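Local coordinates for putative NAD dependent dehydrogenase (Micromonospora echinospora, PDB 6NOR), which probably acts as an NAD-dependent oxidoreductase in the biosynthesis of the antibiotic gentamicin, holding its dinucleotide in a Rossmann-type domain, at residues Glu99-Ala102 with Ala103-Ala107; Val112-Glu115 with Lys116-Leu120; Ala130-Glu134 with Arg135-Leu139. One frame throughout, in Å; residues are numbered along the deposited sequence.

Contact 1 (Glu99-Ala102 with Ala103-Ala107)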
loop_
_atom_site.group_PDB
_atom_site.type_symbol
_atom_site.label_atom_id
_atom_site.label_comp_id
_atom_site.label_asym_id
_atom_site.label_seq_id
_atom_site.Cartn_x
_atom_site.Cartn_y
_atom_site.Cartn_z
ATOM N N GLU A 99 -24.656 30.043 -16.371
ATOM C CA GLU A 99 -25.010 30.488 -17.719
ATOM C C GLU A 99 -25.364 31.993 -17.813
ATOM O O GLU A 99 -24.830 32.669 -18.671
ATOM C CB GLU A 99 -26.152 29.635 -18.280
ATOM C CG GLU A 99 -26.290 29.703 -19.802
ATOM C CD GLU A 99 -27.080 30.913 -20.269
ATOM O OE1 GLU A 99 -27.991 31.341 -19.530
ATOM O OE2 GLU A 99 -26.783 31.443 -21.365
ATOM N N PRO A 100 -26.267 32.514 -16.954
ATOM C CA PRO A 100 -26.539 33.955 -17.066
ATOM C C PRO A 100 -25.291 34.814 -16.834
ATOM O O PRO A 100 -25.033 35.766 -17.572
ATOM C CB PRO A 100 -27.555 34.226 -15.955
ATOM C CG PRO A 100 -28.059 32.897 -15.528
ATOM C CD PRO A 100 -27.071 31.869 -15.894
ATOM N N ILE A 101 -24.526 34.470 -15.808
ATOM C CA ILE A 101 -23.367 35.263 -15.447
ATOM C C ILE A 101 -22.303 35.208 -16.540
ATOM O O ILE A 101 -21.767 36.238 -16.936
ATOM C CB ILE A 101 -22.787 34.803 -14.094
ATOM C CG1 ILE A 101 -23.720 35.235 -12.962
ATOM C CG2 ILE A 101 -21.421 35.398 -13.854
ATOM C CD1 ILE A 101 -23.264 34.768 -11.576
ATOM N N ALA A 102 -22.015 34.018 -17.051
ATOM C CA ALA A 102 -21.016 33.897 -18.112
ATOM C C ALA A 102 -21.480 34.526 -19.402
ATOM O O ALA A 102 -20.662 35.006 -20.169
ATOM C CB ALA A 102 -20.658 32.439 -18.359
ATOM N N ALA A 103 -22.787 34.506 -19.657
ATOM C CA ALA A 103 -23.318 35.113 -20.880
ATOM C C ALA A 103 -23.143 36.631 -20.837
ATOM O O ALA A 103 -22.840 37.261 -21.835
ATOM C CB ALA A 103 -24.775 34.759 -21.071
ATOM N N GLN A 104 -23.324 37.204 -19.659
ATOM C CA GLN A 104 -23.168 38.644 -19.481
ATOM C C GLN A 104 -21.686 39.070 -19.523
ATOM O O GLN A 104 -21.350 40.113 -20.066
ATOM C CB GLN A 104 -23.806 39.069 -18.169
ATOM C CG GLN A 104 -23.769 40.550 -17.906
ATOM C CD GLN A 104 -24.333 40.904 -16.547
ATOM O OE1 GLN A 104 -25.013 40.090 -15.907
ATOM N NE2 GLN A 104 -24.050 42.123 -16.093
ATOM N N VAL A 105 -20.808 38.253 -18.956
ATOM C CA VAL A 105 -19.377 38.528 -18.992
ATOM C C VAL A 105 -18.856 38.486 -20.418
ATOM O O VAL A 105 -18.066 39.317 -20.829
ATOM C CB VAL A 105 -18.588 37.509 -18.135
ATOM C CG1 VAL A 105 -17.099 37.626 -18.391
ATOM C CG2 VAL A 105 -18.894 37.718 -16.661
ATOM N N ILE A 106 -19.316 37.502 -21.172
ATOM C CA ILE A 106 -18.938 37.350 -22.554
ATOM C C ILE A 106 -19.480 38.495 -23.404
ATOM O O ILE A 106 -18.795 39.006 -24.266
ATOM C CB ILE A 106 -19.430 36.003 -23.091
ATOM C CG1 ILE A 106 -18.549 34.884 -22.520
ATOM C CG2 ILE A 106 -19.415 35.977 -24.607
ATOM C CD1 ILE A 106 -19.085 33.501 -22.771
ATOM N N ALA A 107 -20.710 38.904 -23.143
ATOM C CA ALA A 107 -21.326 39.964 -23.931
ATOM C C ALA A 107 -20.607 41.299 -23.698
ATOM O O ALA A 107 -20.557 42.150 -24.582
ATOM C CB ALA A 107 -22.800 40.078 -23.601
#

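Contact 2 (Val112-Glu115 with Lys116-Leu120). With NAD (nicotinamide-adenine-dinucleotide), chain G.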
loop_
_atom_site.group_PDB
_atom_site.type_symbol
_atom_site.label_atom_id
_atom_site.label_comp_id
_atom_site.label_asym_id
_atom_site.label_seq_id
_atom_site.Cartn_x
_atom_site.Cartn_y
_atom_site.Cartn_z
ATOM N N VAL A 112 -13.453 34.535 -19.747
ATOM C CA VAL A 112 -14.124 33.963 -18.601
ATOM C C VAL A 112 -13.722 32.500 -18.346
ATOM O O VAL A 112 -13.606 31.696 -19.257
ATOM C CB VAL A 112 -15.673 34.094 -18.759
ATOM C CG1 VAL A 112 -16.193 33.195 -19.838
ATOM C CG2 VAL A 112 -16.386 33.831 -17.435
ATOM N N LEU A 113 -13.458 32.205 -17.079
ATOM C CA LEU A 113 -13.267 30.854 -16.589
ATOM C C LEU A 113 -14.473 30.512 -15.742
ATOM O O LEU A 113 -14.702 31.158 -14.735
ATOM C CB LEU A 113 -11.979 30.739 -15.768
ATOM C CG LEU A 113 -11.759 29.508 -14.882
ATOM C CD1 LEU A 113 -11.886 28.235 -15.682
ATOM C CD2 LEU A 113 -10.398 29.541 -14.200
ATOM N N VAL A 114 -15.246 29.518 -16.171
ATOM C CA VAL A 114 -16.419 29.042 -15.441
ATOM C C VAL A 114 -16.135 27.740 -14.729
ATOM O O VAL A 114 -15.650 26.804 -15.329
ATOM C CB VAL A 114 -17.620 28.792 -16.364
ATOM C CG1 VAL A 114 -18.857 28.482 -15.539
ATOM C CG2 VAL A 114 -17.845 29.982 -17.279
ATOM N N GLU A 115 -16.426 27.688 -13.442
ATOM C CA GLU A 115 -16.298 26.466 -12.713
ATOM C C GLU A 115 -17.186 25.360 -13.291
ATOM O O GLU A 115 -18.189 25.623 -13.933
ATOM C CB GLU A 115 -16.638 26.681 -11.250
ATOM C CG GLU A 115 -15.433 26.810 -10.366
ATOM C CD GLU A 115 -14.451 25.644 -10.509
ATOM O OE1 GLU A 115 -14.876 24.504 -10.805
ATOM O OE2 GLU A 115 -13.247 25.879 -10.313
ATOM N N LYS A 116 -16.758 24.127 -13.075
ATOM C CA LYS A 116 -17.572 22.930 -13.213
ATOM C C LYS A 116 -18.843 23.030 -12.352
ATOM O O LYS A 116 -18.793 23.516 -11.232
ATOM C CB LYS A 116 -16.738 21.715 -12.785
ATOM C CG LYS A 116 -17.528 20.786 -11.906
ATOM C CD LYS A 116 -16.764 20.355 -10.750
ATOM C CE LYS A 116 -17.607 20.241 -9.500
ATOM N NZ LYS A 116 -16.716 19.758 -8.400
ATOM N N PRO A 117 -19.991 22.587 -12.877
ATOM C CA PRO A 117 -20.201 22.184 -14.268
ATOM C C PRO A 117 -20.400 23.422 -15.118
ATOM O O PRO A 117 -20.984 24.376 -14.617
ATOM C CB PRO A 117 -21.475 21.330 -14.204
ATOM C CG PRO A 117 -22.231 21.887 -13.058
ATOM C CD PRO A 117 -21.206 22.403 -12.065
ATOM N N LEU A 118 -19.897 23.425 -16.348
ATOM C CA LEU A 118 -19.945 24.626 -17.183
ATOM C C LEU A 118 -21.352 25.215 -17.143
ATOM O O LEU A 118 -21.556 26.282 -16.596
ATOM C CB LEU A 118 -19.527 24.316 -18.626
ATOM C CG LEU A 118 -19.482 25.536 -19.547
ATOM C CD1 LEU A 118 -18.555 26.540 -18.964
ATOM C CD2 LEU A 118 -19.050 25.202 -20.980
ATOM N N VAL A 119 -22.310 24.476 -17.687
ATOM C CA VAL A 119 -23.719 24.820 -17.657
ATOM C C VAL A 119 -24.516 23.537 -17.454
ATOM O O VAL A 119 -23.943 22.473 -17.309
ATOM C CB VAL A 119 -24.159 25.472 -18.953
ATOM C CG1 VAL A 119 -23.558 26.882 -19.075
ATOM C CG2 VAL A 119 -23.750 24.592 -20.101
ATOM N N LEU A 120 -25.841 23.622 -17.465
ATOM C CA LEU A 120 -26.637 22.442 -17.147
ATOM C C LEU A 120 -27.413 21.875 -18.331
ATOM O O LEU A 120 -28.288 21.045 -18.152
ATOM C CB LEU A 120 -27.594 22.767 -16.004
ATOM C CG LEU A 120 -26.852 23.232 -14.744
ATOM C CD1 LEU A 120 -27.820 23.875 -13.750
ATOM C CD2 LEU A 120 -26.054 22.064 -14.120
HETATM P PA NAD G . -20.030 28.080 -2.168
HETATM O O1A NAD G . -21.475 27.884 -1.647
HETATM O O2A NAD G . -18.990 27.835 -1.141
HETATM O O5B NAD G . -19.869 29.549 -2.694
HETATM C C5B NAD G . -20.841 30.062 -3.588
HETATM C C4B NAD G . -20.682 31.605 -3.538
HETATM O O4B NAD G . -21.319 32.173 -4.522
HETATM C C3B NAD G . -21.326 32.123 -2.272
HETATM O O3B NAD G . -20.455 32.987 -1.677
HETATM C C2B NAD G . -22.597 32.866 -2.767
HETATM O O2B NAD G . -22.885 33.973 -1.838
HETATM C C1B NAD G . -22.211 33.327 -3.887
HETATM N N9A NAD G . -23.292 33.555 -4.828
HETATM C C8A NAD G . -24.455 32.895 -4.994
HETATM N N7A NAD G . -25.106 33.463 -6.039
HETATM C C5A NAD G . -24.354 34.460 -6.507
HETATM C C6A NAD G . -24.541 35.351 -7.522
HETATM N N6A NAD G . -25.622 35.435 -8.371
HETATM N N1A NAD G . -23.611 36.255 -7.796
HETATM C C2A NAD G . -22.480 36.317 -7.052
HETATM N N3A NAD G . -22.299 35.438 -6.037
HETATM C C4A NAD G . -23.226 34.512 -5.768
HETATM O O3 NAD G . -19.851 27.120 -3.374
HETATM P PN NAD G . -18.491 26.600 -4.020
HETATM O O1N NAD G . -17.395 27.614 -4.052
HETATM O O2N NAD G . -18.043 25.334 -3.309
HETATM O O5D NAD G . -18.854 26.235 -5.509
HETATM C C5D NAD G . -18.967 27.241 -6.498
HETATM C C4D NAD G . -18.705 26.618 -7.884
HETATM O O4D NAD G . -17.543 26.035 -7.957
HETATM C C3D NAD G . -19.742 25.492 -8.174
HETATM O O3D NAD G . -20.100 25.564 -9.435
HETATM C C2D NAD G . -18.979 24.192 -7.843
HETATM O O2D NAD G . -19.563 23.062 -8.619
HETATM C C1D NAD G . -17.756 24.458 -8.204
HETATM N N1N NAD G . -16.786 23.719 -7.451
HETATM C C2N NAD G . -15.680 23.205 -8.120
HETATM C C3N NAD G . -14.703 22.476 -7.439
HETATM C C7N NAD G . -13.523 21.924 -8.257
HETATM O O7N NAD G . -12.721 21.232 -7.748
HETATM N N7N NAD G . -13.432 22.234 -9.642
HETATM C C4N NAD G . -14.805 22.232 -6.088
HETATM C C5N NAD G . -15.907 22.753 -5.408
HETATM C C6N NAD G . -16.901 23.497 -6.100
#

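Contact 3 (Ala130-Glu134 with Arg135-Leu139)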
loop_
_atom_site.group_PDB
_atom_site.type_symbol
_atom_site.label_atom_id
_atom_site.label_comp_id
_atom_site.label_asym_id
_atom_site.label_seq_id
_atom_site.Cartn_x
_atom_site.Cartn_y
_atom_site.Cartn_z
ATOM N N ALA A 130 -20.240 29.220 -28.719
ATOM C CA ALA A 130 -20.369 29.986 -29.958
ATOM C C ALA A 130 -20.299 31.482 -29.653
ATOM O O ALA A 130 -19.709 32.212 -30.406
ATOM C CB ALA A 130 -21.669 29.654 -30.692
ATOM N N ALA A 131 -20.885 31.924 -28.544
ATOM C CA ALA A 131 -20.869 33.346 -28.206
ATOM C C ALA A 131 -19.472 33.858 -27.864
ATOM O O ALA A 131 -19.114 34.976 -28.217
ATOM C CB ALA A 131 -21.818 33.632 -27.052
ATOM N N ALA A 132 -18.677 33.044 -27.188
ATOM C CA ALA A 132 -17.318 33.437 -26.837
ATOM C C ALA A 132 -16.434 33.562 -28.065
ATOM O O ALA A 132 -15.654 34.490 -28.186
ATOM C CB ALA A 132 -16.717 32.442 -25.865
ATOM N N HIS A 133 -16.561 32.606 -28.968
ATOM C CA HIS A 133 -15.788 32.584 -30.193
ATOM C C HIS A 133 -16.124 33.807 -31.037
ATOM O O HIS A 133 -15.240 34.449 -31.580
ATOM C CB HIS A 133 -16.063 31.290 -30.967
ATOM C CG HIS A 133 -15.390 31.221 -32.309
ATOM N ND1 HIS A 133 -14.122 30.703 -32.485
ATOM C CD2 HIS A 133 -15.824 31.572 -33.544
ATOM C CE1 HIS A 133 -13.799 30.755 -33.764
ATOM N NE2 HIS A 133 -14.815 31.275 -34.430
ATOM N N GLU A 134 -17.405 34.149 -31.109
ATOM C CA GLU A 134 -17.830 35.309 -31.870
ATOM C C GLU A 134 -17.267 36.575 -31.264
ATOM O O GLU A 134 -16.913 37.503 -31.975
ATOM C CB GLU A 134 -19.358 35.393 -31.933
ATOM C CG GLU A 134 -19.909 36.403 -32.934
ATOM C CD GLU A 134 -19.974 37.822 -32.384
ATOM O OE1 GLU A 134 -20.027 37.980 -31.144
ATOM O OE2 GLU A 134 -19.967 38.778 -33.192
ATOM N N ARG A 135 -17.196 36.614 -29.945
ATOM C CA ARG A 135 -16.758 37.803 -29.235
ATOM C C ARG A 135 -15.237 37.840 -29.204
ATOM O O ARG A 135 -14.631 38.765 -28.699
ATOM C CB ARG A 135 -17.350 37.795 -27.819
ATOM C CG ARG A 135 -17.605 39.140 -27.210
ATOM C CD ARG A 135 -18.651 39.943 -27.959
ATOM N NE ARG A 135 -18.974 41.154 -27.212
ATOM C CZ ARG A 135 -18.190 42.228 -27.123
ATOM N NH1 ARG A 135 -18.580 43.271 -26.397
ATOM N NH2 ARG A 135 -17.021 42.267 -27.756
ATOM N N GLY A 136 -14.616 36.812 -29.761
ATOM C CA GLY A 136 -13.167 36.669 -29.735
ATOM C C GLY A 136 -12.535 36.583 -28.348
ATOM O O GLY A 136 -11.428 37.081 -28.166
ATOM N N VAL A 137 -13.219 35.953 -27.383
ATOM C CA VAL A 137 -12.670 35.792 -26.029
ATOM C C VAL A 137 -12.486 34.332 -25.654
ATOM O O VAL A 137 -13.024 33.435 -26.294
ATOM C CB VAL A 137 -13.557 36.446 -24.950
ATOM C CG1 VAL A 137 -13.612 37.952 -25.145
ATOM C CG2 VAL A 137 -14.946 35.844 -24.965
ATOM N N VAL A 138 -11.705 34.098 -24.612
ATOM C CA VAL A 138 -11.507 32.751 -24.115
ATOM C C VAL A 138 -12.656 32.373 -23.196
ATOM O O VAL A 138 -13.031 33.139 -22.296
ATOM C CB VAL A 138 -10.172 32.602 -23.354
ATOM C CG1 VAL A 138 -10.061 31.199 -22.723
ATOM C CG2 VAL A 138 -8.993 32.891 -24.278
ATOM N N LEU A 139 -13.230 31.206 -23.475
ATOM C CA LEU A 139 -14.124 30.506 -22.565
ATOM C C LEU A 139 -13.391 29.260 -22.062
ATOM O O LEU A 139 -12.961 28.424 -22.839
ATOM C CB LEU A 139 -15.430 30.110 -23.253
ATOM C CG LEU A 139 -16.381 29.156 -22.499
ATOM C CD1 LEU A 139 -16.844 29.737 -21.190
ATOM C CD2 LEU A 139 -17.589 28.787 -23.356
#

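Contact 1 (Glu99-Ala102 with Ala103-Ala107)
I101 and V105 stand one turn apart on helix 98-107 and bring methyl against methyl, CG2 of I101 lying 4.4 Å from CG2 of V105. The touch is loose, because the valine directs this branch mainly at the backbone. Its CG1 takes the place opposite the main-chain nitrogen (chi1 169°), which leaves CG2 beside that nitrogen, folded back over the preceding turn at 3.2 Å from the carbonyl O of I101. The same oxygen accepts the N-H of V105 at 3.0 Å from N to O, so a polar donor and a methyl cover one carbonyl together.

I106 repeats the pattern one residue further on. With chi1 at -74° its CG1 also sits next to its own nitrogen, and the extended ethyl branch runs past the carbonyl of A102, with CG1 3.2 Å and CD1 3.4 Å from A102 O. That oxygen also receives the N-H of I106 at 158°. On another face of the helix E99 starts extended and then bends at chi2, which swings the carboxylate along the helix until OE2 meets CB of A103 at 3.9 Å, a van der Waals approach of an oxygen to a methyl. The backbone ladder is completed by A103 N bonding to E99 O and Q104 N to P100 O. Because P100 lies in the first turn, its lack of an N-H costs the ladder nothing.

The helix is the crossover of a beta-alpha-beta unit of the Rossmann fold, between strands 86-91 and 111-114. A102, V105 and I106 face strand 111-114, E99, A102 and I106 also meet helix 122-134, I101 and Q104 lean on helix 77-81, and I101 reaches the bound NAD.

Contact 2 (Val112-Glu115 with Lys116-Leu120)
E115, K116 and P117 form the Glu-Lys-Pro motif of the GFO/IDH/MocA family, where the chain leaves strand 111-114 of the Rossmann domain and enters the nicotinamide end of the NAD pocket. OE1 of E115 accepts the amide nitrogen N7N of the cofactor at 2.9 Å, and at 157° the bond is fairly straight. The same oxygen turns back to the N-H of K116, but at 128° that bond is weak. OE2 is held by H39, so both carboxylate oxygens are engaged and the group's rotation is restrained. The E115 chain, bent at chi2, also lays its CG 3.3 Å from ribose O4D.

K116 works with both ends. Its carbonyl O receives the ribose hydroxyl O2D at 2.8 Å, while its side chain, kinked at chi2 and chi3, carries NZ over one face of the nicotinamide ring, 3.5 Å from C3N. NZ has further weak polar links to H201 and, at longer range, D197. The peptide bond between K116 and P117 is cis, a sharp turn that lets the chain double back after the motif.

L118 then faces the strand it has just left. Its side chain crosses that of V114 at about a right angle, with CD1 of L118 set 3.6 Å from CB of V114 and 3.9 Å from each of that valine's two methyls.

Contact 3 (Ala130-Glu134 with Arg135-Leu139)
A Schellman motif ends helix 122-134, with A132 and V137 as the pair that closes it. The N-H of V137 reaches back to the carbonyl O of A132 at 3.0 Å and is nearly straight (166°). Inside this wide bond lies a narrower one, from G136 N to H133 O, also 3.0 Å long; here the donor stands above the carbonyl plane, 72° out of it, and does not meet a lone pair. R135 N, just before, bonds to A131 O in the manner of an ordinary helical turn. G136 makes the reversal possible with its positive phi of 60°, a backbone region that favours glycine.

The hydrophobic contact expected of the motif accompanies these bonds. CG2 of V137 takes the crowded position between its own nitrogen and carbonyl carbon, and from there it covers A132, 3.9 Å from its CB and 3.6 Å from its O. Two residues on, CB of L139 comes to 3.7 Å from the same alanine methyl, so the chain leaving the helix covers A132 twice, with V137 and again at the start of strand 139-141.

E134 and R135, although adjacent and oppositely charged, do not pair: OE1 of E134 stays 5.2 Å from NE of R135. The arginine instead hands NH1 to the carbonyl O of A107. This implies that its positive charge lies at the C-terminal end of helix 98-107, where it would be expected to be favourable to the helix dipole.

All three contacts belong to one half of the Rossmann domain and follow one another along the chain. Contact 1 packs directly on contact 2, their centres 11 Å apart, with CB of A102 3.9 Å from CG2 of V114. Contact 3, equally far from contact 1, leans on it where CG2 of I106 lies 3.8 Å from the A131 carbonyl O. Between contacts 2 and 3, V112 N and V138 O stand 2.9 Å apart, a probable hydrogen bond from strand 111-114 to the residue just before strand 139-141. Distance from NAD differs among them: contact 2 grips the cofactor, I101 of contact 1 comes within about 4 Å of it, and the L139 side chain of contact 3 remains about 13 Å away.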